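Local coordinates for protein beta-N-acetylhexosaminidase (PDB 3RCN) that probably hydrolyses terminal non-reducing N-acetyl-D-hexosamine residues from N-acetyl-beta-D-hexosaminides, as a member of glycosyl hydrolase family 20, at residues 425-437 and 477-491. Numbering follows the deposited sequence.
Sequences VTTLQAVYEFEPL and AISEVFWSNPAGRDY
Y432 enters as a knob among A477, E480, V481 and Y491 from the short helix 428-432, whose axis runs nearly parallel (11°) to the 477-483 part of helix 474-483. Its CB touches the methyl of A477; CG is anti to the backbone N (chi1 -178°), which sends the ring obliquely along helix 474-483, from A477 toward E480. CD1 packs on A477 CB at 3.8 Å, CD2 lies near CD1 of Y491, and CE2 meets R489 CD, which sits over one ring face in a CH-pi contact. At the tip, Y432 OH donates to E480 OE2 (2.7 Å), on the anti side of the carboxylate, and accepts from a water that also reaches G488 O and D490 N. R497 of helix 491-508 salt-bridges the same OE2. A phenylalanine in place of Y432 would probably leave OE2 one donor short and that water without its hydroxyl partner. One turn back, Q429 lies over one face of the Y491 ring, amide and ring 3° apart. In this TIM-barrel catalytic domain, helix 428-432 thus packs on helix 474-483 and the start of helix 491-508, the Y432 ring filling the groove between them; its hydroxyl bond and R497 are consistent with an ionised E480.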
# COMPACT_ATOMS: atom_id res chain seq x y z
N VAL A 425 -15.70 7.56 -24.39
CA VAL A 425 -15.49 8.61 -23.41
C VAL A 425 -16.54 8.40 -22.34
O VAL A 425 -17.73 8.46 -22.62
CB VAL A 425 -15.70 10.02 -24.00
CG1 VAL A 425 -15.59 11.08 -22.90
CG2 VAL A 425 -14.71 10.29 -25.13
N THR A 426 -16.10 8.20 -21.10
CA THR A 426 -17.03 8.03 -20.00
C THR A 426 -16.64 9.02 -18.92
O THR A 426 -15.65 8.83 -18.20
CB THR A 426 -16.89 6.63 -19.41
OG1 THR A 426 -16.97 5.64 -20.45
CG2 THR A 426 -17.96 6.39 -18.33
N THR A 427 -17.47 10.04 -18.73
CA THR A 427 -17.03 11.16 -17.92
C THR A 427 -17.63 11.10 -16.53
O THR A 427 -18.49 10.26 -16.25
CB THR A 427 -17.44 12.49 -18.57
OG1 THR A 427 -18.87 12.61 -18.56
CG2 THR A 427 -16.95 12.57 -20.00
N LEU A 428 -17.21 12.03 -15.69
CA LEU A 428 -17.71 12.10 -14.33
C LEU A 428 -19.21 12.37 -14.32
O LEU A 428 -19.96 11.76 -13.56
CB LEU A 428 -16.97 13.18 -13.54
CG LEU A 428 -17.40 13.27 -12.08
CD1 LEU A 428 -17.10 11.95 -11.35
CD2 LEU A 428 -16.68 14.42 -11.43
N GLN A 429 -19.65 13.29 -15.17
CA GLN A 429 -21.05 13.68 -15.20
C GLN A 429 -21.91 12.57 -15.83
O GLN A 429 -22.96 12.23 -15.31
CB GLN A 429 -21.21 15.00 -15.94
CG GLN A 429 -22.64 15.51 -16.05
CD GLN A 429 -22.73 16.78 -16.90
OE1 GLN A 429 -23.80 17.35 -17.05
NE2 GLN A 429 -21.60 17.22 -17.44
N ALA A 430 -21.43 12.01 -16.94
CA ALA A 430 -22.16 10.94 -17.61
C ALA A 430 -22.45 9.79 -16.64
O ALA A 430 -23.57 9.31 -16.54
CB ALA A 430 -21.37 10.45 -18.82
N VAL A 431 -21.41 9.37 -15.93
CA VAL A 431 -21.50 8.28 -14.98
C VAL A 431 -22.43 8.63 -13.81
O VAL A 431 -23.04 7.74 -13.21
CB VAL A 431 -20.08 7.94 -14.45
CG1 VAL A 431 -20.09 7.63 -12.97
CG2 VAL A 431 -19.47 6.82 -15.26
N TYR A 432 -22.54 9.92 -13.48
CA TYR A 432 -23.35 10.33 -12.35
C TYR A 432 -24.81 10.35 -12.72
O TYR A 432 -25.69 10.26 -11.86
CB TYR A 432 -22.96 11.72 -11.86
CG TYR A 432 -23.74 12.18 -10.64
CD1 TYR A 432 -23.54 11.59 -9.39
CD2 TYR A 432 -24.66 13.23 -10.72
CE1 TYR A 432 -24.24 12.02 -8.27
CE2 TYR A 432 -25.37 13.66 -9.61
CZ TYR A 432 -25.15 13.05 -8.38
OH TYR A 432 -25.84 13.46 -7.27
N GLU A 433 -25.07 10.48 -14.01
CA GLU A 433 -26.43 10.53 -14.52
C GLU A 433 -26.95 9.17 -15.01
O GLU A 433 -28.06 9.07 -15.50
CB GLU A 433 -26.53 11.62 -15.58
CG GLU A 433 -26.25 13.02 -14.98
CD GLU A 433 -26.45 14.15 -15.97
OE1 GLU A 433 -26.62 13.87 -17.19
OE2 GLU A 433 -26.44 15.32 -15.53
N PHE A 434 -26.15 8.12 -14.84
CA PHE A 434 -26.52 6.75 -15.22
C PHE A 434 -27.71 6.13 -14.48
O PHE A 434 -27.93 6.39 -13.30
CB PHE A 434 -25.31 5.83 -15.04
CG PHE A 434 -25.68 4.37 -14.93
CD1 PHE A 434 -25.78 3.57 -16.07
CD2 PHE A 434 -25.92 3.78 -13.69
CE1 PHE A 434 -26.11 2.22 -15.97
CE2 PHE A 434 -26.26 2.43 -13.57
CZ PHE A 434 -26.36 1.65 -14.71
N GLU A 435 -28.45 5.27 -15.18
CA GLU A 435 -29.54 4.48 -14.57
C GLU A 435 -29.58 3.03 -15.06
O GLU A 435 -29.21 2.73 -16.19
CB GLU A 435 -30.89 5.15 -14.83
CG GLU A 435 -31.11 6.46 -14.09
CD GLU A 435 -31.84 6.28 -12.77
OE1 GLU A 435 -32.94 5.67 -12.76
OE2 GLU A 435 -31.32 6.76 -11.73
N PRO A 436 -29.98 2.11 -14.16
CA PRO A 436 -30.31 0.67 -14.29
C PRO A 436 -31.76 0.31 -14.68
O PRO A 436 -32.56 0.14 -13.76
CB PRO A 436 -30.01 0.10 -12.90
CG PRO A 436 -29.44 1.24 -12.10
CD PRO A 436 -29.91 2.51 -12.75
N LEU A 437 -32.10 0.25 -15.96
CA LEU A 437 -33.45 -0.19 -16.40
C LEU A 437 -34.64 0.64 -15.91
O LEU A 437 -35.55 0.09 -15.28
CB LEU A 437 -33.71 -1.64 -15.95
CG LEU A 437 -33.00 -2.84 -16.56
CD1 LEU A 437 -31.64 -2.47 -17.11
CD2 LEU A 437 -32.85 -3.88 -15.48
N ALA A 477 -18.84 9.22 -7.66
CA ALA A 477 -20.14 9.55 -8.22
C ALA A 477 -21.02 8.29 -8.36
O ALA A 477 -22.22 8.30 -8.04
CB ALA A 477 -19.96 10.23 -9.56
N ILE A 478 -20.40 7.21 -8.82
CA ILE A 478 -21.05 5.91 -8.90
C ILE A 478 -21.54 5.42 -7.53
O ILE A 478 -22.65 4.91 -7.42
CB ILE A 478 -20.12 4.87 -9.57
CG1 ILE A 478 -20.13 5.08 -11.09
CG2 ILE A 478 -20.56 3.47 -9.27
CD1 ILE A 478 -18.83 4.72 -11.77
N SER A 479 -20.73 5.59 -6.49
CA SER A 479 -21.15 5.13 -5.16
C SER A 479 -22.44 5.83 -4.74
O SER A 479 -23.26 5.25 -4.02
CB SER A 479 -20.06 5.34 -4.10
OG SER A 479 -19.94 6.71 -3.71
N GLU A 480 -22.63 7.07 -5.19
CA GLU A 480 -23.84 7.83 -4.88
C GLU A 480 -25.03 7.29 -5.68
O GLU A 480 -26.13 7.11 -5.15
CB GLU A 480 -23.65 9.32 -5.14
CG GLU A 480 -24.88 10.14 -4.80
CD GLU A 480 -24.58 11.55 -4.29
OE1 GLU A 480 -23.83 11.67 -3.30
OE2 GLU A 480 -25.09 12.52 -4.88
N VAL A 481 -24.80 7.05 -6.96
CA VAL A 481 -25.82 6.46 -7.81
C VAL A 481 -26.33 5.15 -7.20
O VAL A 481 -27.53 4.90 -7.20
CB VAL A 481 -25.30 6.23 -9.25
CG1 VAL A 481 -26.29 5.43 -10.08
CG2 VAL A 481 -24.96 7.56 -9.93
N PHE A 482 -25.43 4.34 -6.64
CA PHE A 482 -25.82 3.06 -6.03
C PHE A 482 -26.49 3.19 -4.66
O PHE A 482 -27.36 2.39 -4.33
CB PHE A 482 -24.62 2.13 -5.88
CG PHE A 482 -23.99 1.72 -7.18
CD1 PHE A 482 -24.48 2.20 -8.38
CD2 PHE A 482 -22.90 0.85 -7.19
CE1 PHE A 482 -23.89 1.82 -9.58
CE2 PHE A 482 -22.31 0.48 -8.38
CZ PHE A 482 -22.81 0.96 -9.58
N TRP A 483 -25.96 4.07 -3.83
CA TRP A 483 -26.51 4.30 -2.49
C TRP A 483 -27.72 5.25 -2.36
O TRP A 483 -28.74 4.89 -1.77
CB TRP A 483 -25.40 4.76 -1.53
CG TRP A 483 -25.90 4.92 -0.15
CD1 TRP A 483 -26.56 6.01 0.36
CD2 TRP A 483 -25.86 3.95 0.89
NE1 TRP A 483 -26.89 5.78 1.68
CE2 TRP A 483 -26.47 4.52 2.02
CE3 TRP A 483 -25.35 2.65 0.98
CZ2 TRP A 483 -26.60 3.84 3.23
CZ3 TRP A 483 -25.47 1.97 2.17
CH2 TRP A 483 -26.09 2.57 3.28
N SER A 484 -27.62 6.44 -2.95
CA SER A 484 -28.51 7.53 -2.57
C SER A 484 -29.87 7.47 -3.23
O SER A 484 -30.18 6.55 -3.98
CB SER A 484 -27.88 8.90 -2.87
OG SER A 484 -26.57 9.00 -2.34
N ASN A 485 -30.67 8.49 -2.95
CA ASN A 485 -31.99 8.69 -3.52
C ASN A 485 -31.89 9.38 -4.89
O ASN A 485 -31.35 10.48 -5.02
CB ASN A 485 -32.83 9.52 -2.54
CG ASN A 485 -34.24 9.82 -3.03
OD1 ASN A 485 -34.68 9.30 -4.06
ND2 ASN A 485 -34.96 10.64 -2.28
N PRO A 486 -32.43 8.72 -5.94
CA PRO A 486 -32.37 9.23 -7.32
C PRO A 486 -33.14 10.53 -7.54
O PRO A 486 -32.90 11.21 -8.53
CB PRO A 486 -33.00 8.09 -8.13
CG PRO A 486 -33.85 7.36 -7.16
CD PRO A 486 -33.15 7.44 -5.85
N ALA A 487 -34.05 10.86 -6.63
CA ALA A 487 -34.87 12.06 -6.75
C ALA A 487 -34.05 13.34 -6.60
O ALA A 487 -34.27 14.32 -7.32
CB ALA A 487 -35.97 12.04 -5.71
N GLY A 488 -33.09 13.32 -5.69
CA GLY A 488 -32.33 14.50 -5.36
C GLY A 488 -31.09 14.70 -6.22
O GLY A 488 -30.14 15.37 -5.80
N ARG A 489 -31.10 14.14 -7.43
CA ARG A 489 -29.90 14.10 -8.27
C ARG A 489 -29.74 15.32 -9.18
O ARG A 489 -30.55 15.55 -10.07
CB ARG A 489 -29.87 12.82 -9.10
CG ARG A 489 -28.69 12.72 -10.06
CD ARG A 489 -27.95 11.41 -9.87
NE ARG A 489 -28.05 10.93 -8.50
CZ ARG A 489 -28.48 9.71 -8.17
NH1 ARG A 489 -28.55 9.36 -6.90
NH2 ARG A 489 -28.83 8.84 -9.12
N ASP A 490 -28.68 16.09 -8.93
CA ASP A 490 -28.23 17.18 -9.79
C ASP A 490 -26.70 17.18 -9.85
O ASP A 490 -26.03 17.23 -8.81
CB ASP A 490 -28.76 18.52 -9.27
CG ASP A 490 -28.07 19.73 -9.91
OD1 ASP A 490 -27.80 19.70 -11.14
OD2 ASP A 490 -27.80 20.72 -9.19
N TYR A 491 -26.13 17.16 -11.05
CA TYR A 491 -24.68 17.07 -11.19
C TYR A 491 -23.95 18.29 -10.64
O TYR A 491 -22.93 18.13 -9.96
CB TYR A 491 -24.28 16.85 -12.65
CG TYR A 491 -22.78 16.85 -12.88
CD1 TYR A 491 -21.99 15.84 -12.34
CD2 TYR A 491 -22.17 17.85 -13.61
CE1 TYR A 491 -20.62 15.83 -12.54
CE2 TYR A 491 -20.81 17.84 -13.82
CZ TYR A 491 -20.03 16.83 -13.29
OH TYR A 491 -18.67 16.83 -13.49
O HOH W 1 -17.48 15.49 -16.39
O HOH W 2 -28.27 8.87 -11.67
O HOH W 3 -27.40 15.70 -6.11